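Local coordinates for major capsid protein P2 (Pseudoalteromonas phage pm2, PDB 2VVF) that builds the capsid of a lipid-containing marine bacteriophage as its major protein, a trimer of double jelly-roll subunits, at residues Phe4-Ser9 / Ser130-Lys135; Tyr29-Leu34 / Val80-Phe85; Ser37-Ser42 / Glu122-Pro127; Ala173-Lys178 / Ala254-Glu259; Lys178-Asp183 / Leu215-Thr220. All blocks are in the same frame, centred on the assembly; numbering follows the deposited sequence.

Overall arrangement
Contacts 1, 2 and 3 lie in the N-terminal jelly roll and close before contacts 4 and 5 open in the C-terminal one. Contacts 2 and 3 fall within the span of contact 1 and cross each other along the chain; contact 5 falls within that of contact 4. Contacts 1 and 2, centres 9 Å apart, share a sheet in which strand 128-136 runs between strands 3-6 and 28-37, and both lie where the trimer's subunits meet. Contact 3, about 19 Å from contact 2 between centres, ties two sheet-connecting loops. Contacts 4 and 5, centres 10 Å apart, share Lys178. Contacts 2 and 4, in corresponding sheets of the two jelly rolls, approach to about 8 Å between nearest atoms without touching.

Contact 1 of 5, residues Phe4-Ser9 / Ser130-Lys135; sequences FLNLNS and SAIAQK
Leu5 O is gripped twice by strand 128-136: by the amide of Ala133, with Ala133 N 2.7 Å from Leu5 O and the N-H pointing almost straight at it (167°), and by the CA-H of Ile132, whose CA stands 3.2 Å from Leu5 O. The return bond from Leu5 N to Ala133 O spans 2.9 Å, and Phe4 CA adds a C-H contact to that same Ala133 O. Beyond Asn6 the pairing frays, since the bond from Leu7 N to Ala131 O is weak and bent to 123°. Strand 3-6 is thereby added to a sheet of the N-terminal jelly roll, along the flank of strand 128-136 that faces away from strand 28-37. The Leu7 side chain lies against the alanines, with CD1 3.5 Å from Ala133 CB and CD2 3.8 Å from Ala131 CB. The face carrying Phe4, Asn6, Ile132 and Gln134 is turned to a second subunit. There the Phe4 ring receives Gln134 CG over one face, toward the rim, while its ring carbon CE1 lies 4.1 Å from Gln134 CB; ring and amide planes are 46° apart. The extended Gln134 carries its amide on to Asp33 and to Tyr210 and Gln209 of the second subunit, and Arg195 of that subunit makes a cation-pi contact with Phe4.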
# COMPACT_ATOMS: atom_id res chain seq x y z
N PHE A 4 16.30 -18.07 -3.17
CA PHE A 4 17.24 -17.01 -2.83
C PHE A 4 18.63 -17.61 -2.86
O PHE A 4 18.95 -18.52 -2.09
CB PHE A 4 16.93 -16.46 -1.44
CG PHE A 4 15.62 -15.72 -1.36
CD1 PHE A 4 14.75 -15.71 -2.44
CD2 PHE A 4 15.26 -15.03 -0.22
CE1 PHE A 4 13.55 -15.03 -2.38
CE2 PHE A 4 14.06 -14.35 -0.15
CZ PHE A 4 13.21 -14.35 -1.23
N LEU A 5 19.45 -17.14 -3.80
CA LEU A 5 20.80 -17.67 -3.98
C LEU A 5 21.91 -16.66 -3.78
O LEU A 5 21.79 -15.50 -4.17
CB LEU A 5 20.93 -18.28 -5.38
CG LEU A 5 20.73 -19.78 -5.54
CD1 LEU A 5 19.50 -20.25 -4.76
CD2 LEU A 5 20.60 -20.14 -7.01
N ASN A 6 23.01 -17.13 -3.21
CA ASN A 6 24.19 -16.30 -3.02
C ASN A 6 25.00 -16.45 -4.30
O ASN A 6 25.68 -17.46 -4.50
CB ASN A 6 25.01 -16.80 -1.83
CG ASN A 6 24.60 -16.14 -0.52
OD1 ASN A 6 24.53 -14.92 -0.42
ND2 ASN A 6 24.35 -16.96 0.49
N LEU A 7 24.88 -15.48 -5.20
CA LEU A 7 25.58 -15.53 -6.48
C LEU A 7 27.07 -15.83 -6.32
O LEU A 7 27.66 -15.55 -5.28
CB LEU A 7 25.38 -14.22 -7.25
CG LEU A 7 24.33 -14.25 -8.37
CD1 LEU A 7 23.35 -15.39 -8.18
CD2 LEU A 7 23.60 -12.92 -8.46
N ASN A 8 27.66 -16.39 -7.37
CA ASN A 8 29.08 -16.72 -7.36
C ASN A 8 29.89 -15.46 -7.09
O ASN A 8 29.43 -14.35 -7.36
CB ASN A 8 29.50 -17.34 -8.69
CG ASN A 8 29.22 -18.83 -8.76
OD1 ASN A 8 29.00 -19.47 -7.73
ND2 ASN A 8 29.22 -19.38 -9.96
N SER A 9 31.09 -15.64 -6.55
CA SER A 9 31.96 -14.51 -6.24
C SER A 9 32.26 -13.67 -7.48
O SER A 9 32.49 -14.21 -8.56
CB SER A 9 33.26 -15.01 -5.60
OG SER A 9 34.34 -14.15 -5.91
N SER A 130 29.52 -8.26 -3.48
CA SER A 130 28.91 -9.59 -3.54
C SER A 130 27.47 -9.41 -3.99
O SER A 130 26.91 -8.32 -3.86
CB SER A 130 28.97 -10.27 -2.18
OG SER A 130 28.41 -9.44 -1.17
N ALA A 131 26.87 -10.47 -4.51
CA ALA A 131 25.50 -10.38 -4.99
C ALA A 131 24.63 -11.57 -4.59
O ALA A 131 25.10 -12.70 -4.51
CB ALA A 131 25.47 -10.19 -6.50
N ILE A 132 23.35 -11.29 -4.36
CA ILE A 132 22.38 -12.31 -4.01
C ILE A 132 21.24 -12.21 -5.01
O ILE A 132 20.85 -11.11 -5.41
CB ILE A 132 21.86 -12.12 -2.56
CG1 ILE A 132 22.89 -12.65 -1.56
CG2 ILE A 132 20.52 -12.83 -2.38
CD1 ILE A 132 22.57 -12.29 -0.12
N ALA A 133 20.72 -13.35 -5.44
CA ALA A 133 19.65 -13.36 -6.43
C ALA A 133 18.33 -13.94 -5.92
O ALA A 133 18.29 -15.02 -5.34
CB ALA A 133 20.09 -14.09 -7.69
N GLN A 134 17.25 -13.20 -6.16
CA GLN A 134 15.91 -13.66 -5.81
C GLN A 134 15.31 -14.11 -7.14
O GLN A 134 14.89 -13.29 -7.95
CB GLN A 134 15.08 -12.51 -5.23
CG GLN A 134 15.72 -11.83 -4.03
CD GLN A 134 14.83 -10.76 -3.44
OE1 GLN A 134 13.60 -10.87 -3.48
NE2 GLN A 134 15.43 -9.72 -2.89
N LYS A 135 15.35 -15.42 -7.38
CA LYS A 135 14.89 -15.96 -8.65
C LYS A 135 13.56 -16.71 -8.59
O LYS A 135 13.04 -17.01 -7.51
CB LYS A 135 15.96 -16.85 -9.27
CG LYS A 135 17.39 -16.43 -8.95
CD LYS A 135 18.38 -17.54 -9.28
CE LYS A 135 18.10 -18.14 -10.64
NZ LYS A 135 19.05 -19.24 -10.97

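Contact 2 of 5, residues Tyr29-Leu34 / Val80-Phe85; sequences YEVIDL and VVSFHF
Ile32 and the two phenylalanines Phe83 and Phe85 form the apolar centre of this antiparallel pairing in the N-terminal jelly roll. Ile32 CD1 comes to 3.6 Å from Phe85 CE2, meeting that ring at its edge, while Ile32 CB packs 4.1 Å from Phe83 CB. The torsion chi1 of Ile32, -76°, sets CG1 anti to the carbonyl carbon, on the route to Phe85; the other branch, CG2, goes toward Phe83 CD2. Leu34 lies alongside Val81 and points the same way, its CB 4.1 Å from Val81 CG1. This face looks into the domain, where Leu23 and Ile21 of strand 18-23 and Leu65 and Ile66 of helix 63-71 cover it. The backbone between is laddered by paired bonds: Ile32 with Phe83, and Leu34 with Val81, where Val81 O receives Leu34 N at 2.8 Å. At the far end Phe85 N reaches Glu30 O at 3.1 Å, beside a classic beta bulge in which Glu30 and Val31 both face Gln134 of the neighbouring strand. On the opposite face Val31 CG1 sits over one face of the His84 ring, and the polar edge begins. There Asp33 OD1 accepts a hydrogen bond from Gln209 of a second subunit, while Tyr205 of that subunit bonds to Ser82 OG. Across the strands the Ser82 hydroxyl donates to Asp33, OG lying 2.7 Å from OD1 on the anti side of the carboxylate and 26° out of its plane.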
# COMPACT_ATOMS: atom_id res chain seq x y z
N TYR A 29 15.20 -13.73 -12.98
CA TYR A 29 15.74 -12.89 -11.92
C TYR A 29 14.77 -11.75 -11.62
O TYR A 29 14.61 -10.83 -12.42
CB TYR A 29 17.10 -12.31 -12.32
CG TYR A 29 18.20 -13.34 -12.44
CD1 TYR A 29 18.97 -13.69 -11.34
CD2 TYR A 29 18.46 -13.97 -13.65
CE1 TYR A 29 19.97 -14.63 -11.44
CE2 TYR A 29 19.46 -14.91 -13.76
CZ TYR A 29 20.21 -15.24 -12.65
OH TYR A 29 21.21 -16.19 -12.76
N GLU A 30 14.12 -11.83 -10.46
CA GLU A 30 13.17 -10.80 -10.05
C GLU A 30 13.90 -9.62 -9.42
O GLU A 30 13.60 -8.46 -9.70
CB GLU A 30 12.16 -11.38 -9.07
CG GLU A 30 11.54 -12.68 -9.52
CD GLU A 30 10.31 -13.05 -8.72
OE1 GLU A 30 10.16 -12.55 -7.59
OE2 GLU A 30 9.48 -13.85 -9.22
N VAL A 31 14.87 -9.93 -8.56
CA VAL A 31 15.66 -8.91 -7.88
C VAL A 31 17.09 -9.39 -7.66
O VAL A 31 17.33 -10.57 -7.40
CB VAL A 31 15.02 -8.48 -6.54
CG1 VAL A 31 15.77 -7.29 -5.96
CG2 VAL A 31 13.55 -8.16 -6.72
N ILE A 32 18.03 -8.45 -7.75
CA ILE A 32 19.44 -8.75 -7.52
C ILE A 32 19.99 -7.77 -6.49
O ILE A 32 20.07 -6.57 -6.74
CB ILE A 32 20.25 -8.73 -8.83
CG1 ILE A 32 19.99 -10.00 -9.64
CG2 ILE A 32 21.74 -8.58 -8.53
CD1 ILE A 32 20.43 -9.91 -11.09
N ASP A 33 20.32 -8.29 -5.31
CA ASP A 33 20.85 -7.46 -4.23
C ASP A 33 22.37 -7.38 -4.27
O ASP A 33 23.05 -8.38 -4.04
CB ASP A 33 20.36 -7.97 -2.88
CG ASP A 33 18.86 -8.18 -2.83
OD1 ASP A 33 18.12 -7.29 -3.30
OD2 ASP A 33 18.41 -9.23 -2.33
N LEU A 34 22.89 -6.19 -4.55
CA LEU A 34 24.33 -6.00 -4.62
C LEU A 34 24.88 -5.32 -3.37
O LEU A 34 24.57 -4.16 -3.09
CB LEU A 34 24.71 -5.19 -5.86
CG LEU A 34 26.19 -4.83 -6.02
CD1 LEU A 34 27.02 -6.07 -6.27
CD2 LEU A 34 26.38 -3.80 -7.13
N VAL A 80 24.05 -1.68 0.55
CA VAL A 80 23.35 -2.56 -0.38
C VAL A 80 22.48 -1.77 -1.36
O VAL A 80 21.84 -0.79 -1.00
CB VAL A 80 22.51 -3.63 0.35
CG1 VAL A 80 22.21 -4.80 -0.58
CG2 VAL A 80 23.21 -4.10 1.61
N VAL A 81 22.47 -2.23 -2.61
CA VAL A 81 21.66 -1.62 -3.65
C VAL A 81 21.06 -2.73 -4.50
O VAL A 81 21.77 -3.64 -4.95
CB VAL A 81 22.47 -0.61 -4.50
CG1 VAL A 81 23.50 -1.32 -5.35
CG2 VAL A 81 21.54 0.24 -5.35
N SER A 82 19.75 -2.70 -4.68
CA SER A 82 19.06 -3.75 -5.42
C SER A 82 18.64 -3.37 -6.83
O SER A 82 18.33 -2.21 -7.11
CB SER A 82 17.83 -4.23 -4.63
OG SER A 82 18.19 -4.62 -3.32
N PHE A 83 18.62 -4.37 -7.71
CA PHE A 83 18.19 -4.19 -9.08
C PHE A 83 16.78 -4.75 -9.14
O PHE A 83 16.59 -5.97 -9.18
CB PHE A 83 19.08 -4.99 -10.04
CG PHE A 83 20.43 -4.37 -10.27
CD1 PHE A 83 20.68 -3.65 -11.42
CD2 PHE A 83 21.45 -4.55 -9.36
CE1 PHE A 83 21.93 -3.09 -11.65
CE2 PHE A 83 22.70 -3.99 -9.58
CZ PHE A 83 22.94 -3.26 -10.72
N HIS A 84 15.79 -3.87 -9.09
CA HIS A 84 14.39 -4.30 -9.11
C HIS A 84 13.89 -4.48 -10.54
O HIS A 84 13.44 -3.52 -11.17
CB HIS A 84 13.51 -3.29 -8.37
CG HIS A 84 13.74 -3.26 -6.89
ND1 HIS A 84 13.01 -4.03 -6.01
CD2 HIS A 84 14.60 -2.54 -6.14
CE1 HIS A 84 13.42 -3.79 -4.78
NE2 HIS A 84 14.39 -2.89 -4.83
N PHE A 85 13.95 -5.71 -11.03
CA PHE A 85 13.45 -6.00 -12.37
C PHE A 85 11.93 -6.06 -12.29
O PHE A 85 11.23 -5.44 -13.09
CB PHE A 85 14.05 -7.30 -12.90
CG PHE A 85 15.54 -7.25 -13.06
CD1 PHE A 85 16.11 -6.46 -14.05
CD2 PHE A 85 16.37 -7.90 -12.17
CE1 PHE A 85 17.48 -6.38 -14.17
CE2 PHE A 85 17.74 -7.82 -12.29
CZ PHE A 85 18.30 -7.06 -13.29

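Contact 3 of 5, residues Ser37-Ser42 / Glu122-Pro127; sequences SGVTPS and EAAAGP
Gly38 and Gly126 are joined by the one conventional hydrogen bond between these loops, from Gly126 N to Gly38 O over 2.9 Å. The amide approaches in the carbonyl plane, on a lone pair, with 154° at the hydrogen. Two other nitrogens crowd the same oxygen without bonding: Ala125 N is badly angled, and Pro127 N has no hydrogen to give. Two C-H contacts join other carbonyls. Gly38 CA directs a C-H almost straight at Gly126 O, 3.5 Å away, and Pro127 CA stands 3.4 Å from Ser37 O. The positive phi of Gly38 (77°) turns the chain at this point, and without a side chain its CA can face Gly126 O closely. Both loops are sheet-to-sheet connections at one end of the N-terminal jelly roll: residues 37-42 lead from strand 28-37 to strand 44-51, while the loop at residues 122-127 leads from strand 114-120 back to strand 128-136. Apolar packing involves Val39, whose CG2, anti to the backbone N, lies 3.8 Å from Ala124 CB. The CB of Val39 is also 4.3 Å from Pro127 CB. Behind them Ala124 rests on Ala15, and Pro127 on Val13.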
# COMPACT_ATOMS: atom_id res chain seq x y z
N SER A 37 31.11 -2.33 -0.26
CA SER A 37 31.85 -1.76 0.85
C SER A 37 33.26 -1.42 0.37
O SER A 37 33.78 -2.06 -0.54
CB SER A 37 31.90 -2.73 2.03
OG SER A 37 32.98 -3.65 1.90
N GLY A 38 33.86 -0.39 0.96
CA GLY A 38 35.19 0.04 0.56
C GLY A 38 35.11 0.82 -0.75
O GLY A 38 36.12 1.05 -1.42
N VAL A 39 33.90 1.21 -1.11
CA VAL A 39 33.66 1.97 -2.34
C VAL A 39 32.29 2.64 -2.27
O VAL A 39 31.36 2.11 -1.65
CB VAL A 39 33.76 1.06 -3.59
CG1 VAL A 39 32.64 0.03 -3.60
CG2 VAL A 39 33.74 1.90 -4.85
N THR A 40 32.17 3.80 -2.90
CA THR A 40 30.90 4.53 -2.92
C THR A 40 30.12 4.16 -4.17
O THR A 40 30.69 3.73 -5.17
CB THR A 40 31.11 6.05 -2.80
OG1 THR A 40 31.44 6.59 -4.09
CG2 THR A 40 32.23 6.37 -1.82
N PRO A 41 28.80 4.32 -4.12
CA PRO A 41 27.95 4.01 -5.26
C PRO A 41 28.36 4.84 -6.47
O PRO A 41 28.27 4.38 -7.61
CB PRO A 41 26.56 4.43 -4.78
CG PRO A 41 26.61 4.27 -3.31
CD PRO A 41 28.01 4.66 -2.92
N SER A 42 28.84 6.05 -6.21
CA SER A 42 29.29 6.95 -7.27
C SER A 42 30.63 6.50 -7.84
O SER A 42 31.04 6.94 -8.91
CB SER A 42 29.38 8.39 -6.76
OG SER A 42 28.53 8.58 -5.64
N GLU A 122 39.21 4.32 -9.65
CA GLU A 122 40.58 4.15 -9.17
C GLU A 122 40.74 4.61 -7.72
O GLU A 122 41.61 4.12 -7.00
CB GLU A 122 41.54 4.93 -10.06
CG GLU A 122 42.86 4.23 -10.31
CD GLU A 122 43.77 5.02 -11.23
OE1 GLU A 122 43.33 5.38 -12.34
OE2 GLU A 122 44.92 5.30 -10.83
N ALA A 123 39.91 5.56 -7.31
CA ALA A 123 39.97 6.11 -5.96
C ALA A 123 39.33 5.20 -4.90
O ALA A 123 39.42 5.47 -3.71
CB ALA A 123 39.33 7.49 -5.91
N ALA A 124 38.69 4.12 -5.35
CA ALA A 124 38.04 3.19 -4.45
C ALA A 124 38.98 2.74 -3.33
O ALA A 124 40.05 2.20 -3.58
CB ALA A 124 37.51 1.98 -5.21
N ALA A 125 38.55 2.97 -2.09
CA ALA A 125 39.35 2.61 -0.91
C ALA A 125 39.78 1.14 -0.92
O ALA A 125 40.97 0.83 -1.00
CB ALA A 125 38.58 2.93 0.36
N GLY A 126 38.81 0.24 -0.80
CA GLY A 126 39.09 -1.20 -0.79
C GLY A 126 37.82 -1.95 -1.19
O GLY A 126 37.23 -2.67 -0.39
N PRO A 127 37.41 -1.75 -2.44
CA PRO A 127 36.20 -2.35 -2.98
C PRO A 127 35.94 -3.81 -2.60
O PRO A 127 36.83 -4.66 -2.68
CB PRO A 127 36.39 -2.23 -4.50
CG PRO A 127 37.85 -2.14 -4.69
CD PRO A 127 38.37 -1.39 -3.50

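Contact 4 of 5, residues Ala173-Lys178 / Ala254-Glu259; sequences AAIHIK and AEIIVE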
# COMPACT_ATOMS: atom_id res chain seq x y z
N ALA A 173 7.87 4.90 -19.71
CA ALA A 173 7.31 4.94 -18.36
C ALA A 173 7.53 6.30 -17.72
O ALA A 173 6.63 6.83 -17.06
CB ALA A 173 7.93 3.84 -17.50
N ALA A 174 8.72 6.86 -17.91
CA ALA A 174 9.03 8.16 -17.33
C ALA A 174 10.25 8.82 -17.98
O ALA A 174 11.02 8.17 -18.67
CB ALA A 174 9.24 8.03 -15.83
N ILE A 175 10.39 10.11 -17.74
CA ILE A 175 11.52 10.88 -18.24
C ILE A 175 12.06 11.72 -17.09
O ILE A 175 11.31 12.44 -16.44
CB ILE A 175 11.12 11.77 -19.43
CG1 ILE A 175 10.64 10.91 -20.60
CG2 ILE A 175 12.28 12.65 -19.86
CD1 ILE A 175 9.83 11.68 -21.63
N HIS A 176 13.35 11.60 -16.82
CA HIS A 176 13.97 12.35 -15.73
C HIS A 176 14.99 13.35 -16.24
O HIS A 176 16.02 12.97 -16.80
CB HIS A 176 14.62 11.40 -14.73
CG HIS A 176 13.74 10.25 -14.32
ND1 HIS A 176 12.85 10.34 -13.27
CD2 HIS A 176 13.62 9.00 -14.82
CE1 HIS A 176 12.22 9.19 -13.15
NE2 HIS A 176 12.67 8.36 -14.07
N ILE A 177 14.71 14.63 -16.05
CA ILE A 177 15.61 15.69 -16.47
C ILE A 177 16.52 16.07 -15.31
O ILE A 177 16.08 16.66 -14.33
CB ILE A 177 14.84 16.91 -17.00
CG1 ILE A 177 14.00 16.52 -18.22
CG2 ILE A 177 15.80 18.05 -17.34
CD1 ILE A 177 12.66 17.22 -18.28
N LYS A 178 17.80 15.70 -15.42
CA LYS A 178 18.77 15.99 -14.38
C LYS A 178 19.48 17.32 -14.62
O LYS A 178 20.47 17.38 -15.35
CB LYS A 178 19.78 14.86 -14.26
CG LYS A 178 19.17 13.52 -13.89
CD LYS A 178 20.05 12.76 -12.91
CE LYS A 178 21.07 11.90 -13.63
NZ LYS A 178 22.04 11.28 -12.69
N ALA A 254 22.13 18.96 -19.41
CA ALA A 254 21.27 18.09 -18.63
C ALA A 254 21.41 16.64 -19.04
O ALA A 254 21.62 16.33 -20.21
CB ALA A 254 19.82 18.53 -18.77
N GLU A 255 21.28 15.74 -18.07
CA GLU A 255 21.30 14.32 -18.36
C GLU A 255 19.85 13.86 -18.36
O GLU A 255 19.19 13.86 -17.33
CB GLU A 255 22.10 13.55 -17.30
CG GLU A 255 22.17 12.05 -17.59
CD GLU A 255 22.78 11.25 -16.46
OE1 GLU A 255 23.42 11.85 -15.57
OE2 GLU A 255 22.65 10.01 -16.49
N ILE A 256 19.35 13.52 -19.55
CA ILE A 256 17.97 13.08 -19.69
C ILE A 256 17.86 11.56 -19.58
O ILE A 256 18.39 10.83 -20.42
CB ILE A 256 17.34 13.59 -21.00
CG1 ILE A 256 17.41 15.11 -21.08
CG2 ILE A 256 15.89 13.12 -21.11
CD1 ILE A 256 16.75 15.83 -19.93
N ILE A 257 17.17 11.09 -18.54
CA ILE A 257 16.97 9.66 -18.34
C ILE A 257 15.60 9.26 -18.87
O ILE A 257 14.59 9.81 -18.46
CB ILE A 257 17.11 9.28 -16.85
CG1 ILE A 257 18.41 9.84 -16.27
CG2 ILE A 257 17.05 7.76 -16.68
CD1 ILE A 257 19.64 9.40 -17.02
N VAL A 258 15.58 8.30 -19.78
CA VAL A 258 14.33 7.82 -20.35
C VAL A 258 14.13 6.35 -20.04
O VAL A 258 14.93 5.50 -20.44
CB VAL A 258 14.25 8.09 -21.87
CG1 VAL A 258 12.89 7.66 -22.41
CG2 VAL A 258 14.53 9.55 -22.17
N GLU A 259 13.06 6.04 -19.31
CA GLU A 259 12.75 4.66 -18.95
C GLU A 259 11.83 4.06 -20.01
O GLU A 259 10.62 4.27 -19.98
CB GLU A 259 12.08 4.60 -17.58
CG GLU A 259 13.00 4.95 -16.42
CD GLU A 259 12.33 4.77 -15.08
OE1 GLU A 259 12.15 3.61 -14.65
OE2 GLU A 259 11.97 5.79 -14.45
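His176 and Glu259 both set CG anti to the carbonyl carbon (chi1 -48° and -69°); from there the Glu259 chain runs extended and its carboxylate meets the His176 ring. They stand on one face of the antiparallel pair of strands 171-178 and 252-263, in a sheet of the C-terminal jelly roll. The ring offers His176 NE2 to Glu259 OE2 at 2.7 Å, a nearly straight bond (175° at the hydrogen) that keeps to the ring plane and meets the carboxylate on its anti side. The other ring nitrogen, ND1, is bonded to Thr220 OG1, so both ring nitrogens are bonded, which fixes the ring's rotation. Further along this face Ile257 CB packs 3.9 Å from His176 CB. Lys178 and Glu255 then run side by side, and Lys178 NZ lies 3.2 Å from Glu255 OE1, a long and weak salt bridge; the stronger partner of this ammonium is Asp64, of helix 63-71 in the N-terminal domain, so the charged face is turned toward the other jelly roll. The reverse face is aliphatic. Ile175 CG2 touches Ile256 CG2 at 3.8 Å, and Ile177 lies beside Ile256 and also meets Val182 and Val185 of strand 182-189 in the facing sheet. Backbone bonds run the length of the pair, with His176 N to Ile257 O at 2.7 Å and the reverse bond from Ile257 N to His176 O. At the far end Ala173 N comes in nearly along the backbone C=O axis of Glu259, 2.8 Å from Glu259 O.

Contact 5 of 5, residues Lys178-Asp183 / Leu215-Thr220; sequences KAAGVD and LDNTYT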
# COMPACT_ATOMS: atom_id res chain seq x y z
N LYS A 178 17.80 15.70 -15.42
CA LYS A 178 18.77 15.99 -14.38
C LYS A 178 19.48 17.32 -14.62
O LYS A 178 20.47 17.38 -15.35
CB LYS A 178 19.78 14.86 -14.26
CG LYS A 178 19.17 13.52 -13.89
CD LYS A 178 20.05 12.76 -12.91
CE LYS A 178 21.07 11.90 -13.63
NZ LYS A 178 22.04 11.28 -12.69
N ALA A 179 18.95 18.37 -14.01
CA ALA A 179 19.51 19.71 -14.13
C ALA A 179 19.16 20.50 -12.88
O ALA A 179 18.14 20.22 -12.24
CB ALA A 179 18.97 20.41 -15.37
N ALA A 180 19.99 21.47 -12.52
CA ALA A 180 19.77 22.25 -11.30
C ALA A 180 18.93 23.51 -11.47
O ALA A 180 18.47 24.09 -10.48
CB ALA A 180 21.09 22.57 -10.63
N GLY A 181 18.72 23.96 -12.71
CA GLY A 181 17.98 25.19 -12.95
C GLY A 181 16.70 25.06 -13.78
O GLY A 181 16.33 25.99 -14.50
N VAL A 182 16.01 23.93 -13.66
CA VAL A 182 14.77 23.73 -14.39
C VAL A 182 13.57 24.26 -13.60
O VAL A 182 13.31 23.81 -12.48
CB VAL A 182 14.58 22.26 -14.82
CG1 VAL A 182 13.23 22.06 -15.50
CG2 VAL A 182 15.71 21.83 -15.74
N ASP A 183 12.86 25.22 -14.17
CA ASP A 183 11.72 25.84 -13.51
C ASP A 183 10.41 25.14 -13.85
O ASP A 183 9.60 24.83 -12.97
CB ASP A 183 11.61 27.32 -13.92
CG ASP A 183 12.73 28.16 -13.34
OD1 ASP A 183 13.09 27.95 -12.16
OD2 ASP A 183 13.24 29.04 -14.06
N LEU A 215 13.45 13.73 -6.47
CA LEU A 215 14.91 13.66 -6.49
C LEU A 215 15.51 15.05 -6.67
O LEU A 215 14.97 15.88 -7.40
CB LEU A 215 15.38 12.74 -7.62
CG LEU A 215 14.85 11.30 -7.58
CD1 LEU A 215 15.35 10.51 -8.79
CD2 LEU A 215 15.24 10.61 -6.28
N ASP A 216 16.63 15.29 -6.00
CA ASP A 216 17.31 16.58 -6.08
C ASP A 216 17.78 16.89 -7.50
O ASP A 216 18.29 16.02 -8.20
CB ASP A 216 18.49 16.63 -5.11
CG ASP A 216 18.06 16.55 -3.67
OD1 ASP A 216 16.84 16.63 -3.40
OD2 ASP A 216 18.94 16.42 -2.79
N ASN A 217 17.63 18.15 -7.90
CA ASN A 217 18.06 18.59 -9.22
C ASN A 217 17.52 17.70 -10.34
O ASN A 217 18.23 17.40 -11.30
CB ASN A 217 19.59 18.67 -9.29
CG ASN A 217 20.18 19.49 -8.15
OD1 ASN A 217 19.73 20.60 -7.87
ND2 ASN A 217 21.17 18.93 -7.48
N THR A 218 16.27 17.30 -10.20
CA THR A 218 15.62 16.44 -11.18
C THR A 218 14.16 16.82 -11.40
O THR A 218 13.42 17.04 -10.44
CB THR A 218 15.69 14.95 -10.78
OG1 THR A 218 17.01 14.64 -10.32
CG2 THR A 218 15.34 14.07 -11.97
N TYR A 219 13.74 16.84 -12.66
CA TYR A 219 12.36 17.11 -13.01
C TYR A 219 11.83 15.82 -13.63
O TYR A 219 12.16 15.48 -14.76
CB TYR A 219 12.25 18.25 -14.02
CG TYR A 219 10.84 18.77 -14.21
CD1 TYR A 219 10.42 19.93 -13.58
CD2 TYR A 219 9.93 18.09 -15.01
CE1 TYR A 219 9.13 20.41 -13.74
CE2 TYR A 219 8.64 18.56 -15.18
CZ TYR A 219 8.25 19.72 -14.55
OH TYR A 219 6.97 20.19 -14.72
N THR A 220 11.05 15.08 -12.85
CA THR A 220 10.52 13.80 -13.29
C THR A 220 9.13 13.89 -13.91
O THR A 220 8.21 14.46 -13.34
CB THR A 220 10.54 12.76 -12.14
OG1 THR A 220 11.89 12.45 -11.80
CG2 THR A 220 9.80 11.50 -12.56
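Val182 and Tyr219 cross at about a right angle, with Val182 CG1 4.0 Å from Tyr219 CD1. Val182 sets the touching CG1 anti to its backbone N (chi1 176°), and Tyr219 likewise sets CG, the root of its ring, anti to N (chi1 -168°). The phenol is secured further out, where Tyr219 OH bonds to Leu198 O of strand 192-199. Asn217 sits at the third position of a type II beta turn from Leu215 to Thr218, with the positive phi (51°) that position requires. Its CG, anti to the carbonyl carbon, lies beside the backbone N, and the side chain lies against residues 179-180: Asn217 CB is 3.6 Å from Ala179 O, and OD1 3.7 Å from Ala180 CB. Its backbone oxygen is the main polar link, though a modest one. Ala179 N lies 3.0 Å from Asn217 O, but the bond is bent and weak, and Lys178 CA adds a C-H contact to the same oxygen. Within the turn the Thr218 hydroxyl closes back on the chain, OG1 donating to Asp216 O at 2.8 Å from well above the carbonyl plane. Ala179 packs on Ala254 and Leu154, while Gly181 O accepts hydrogen bonds from Ser248 and Thr249. The short link 179-181 carries the chain from strand 171-178 in one sheet to strand 182-189 in the other, a sheet-to-sheet connection characteristic of the jelly-roll sandwich, here in the C-terminal domain.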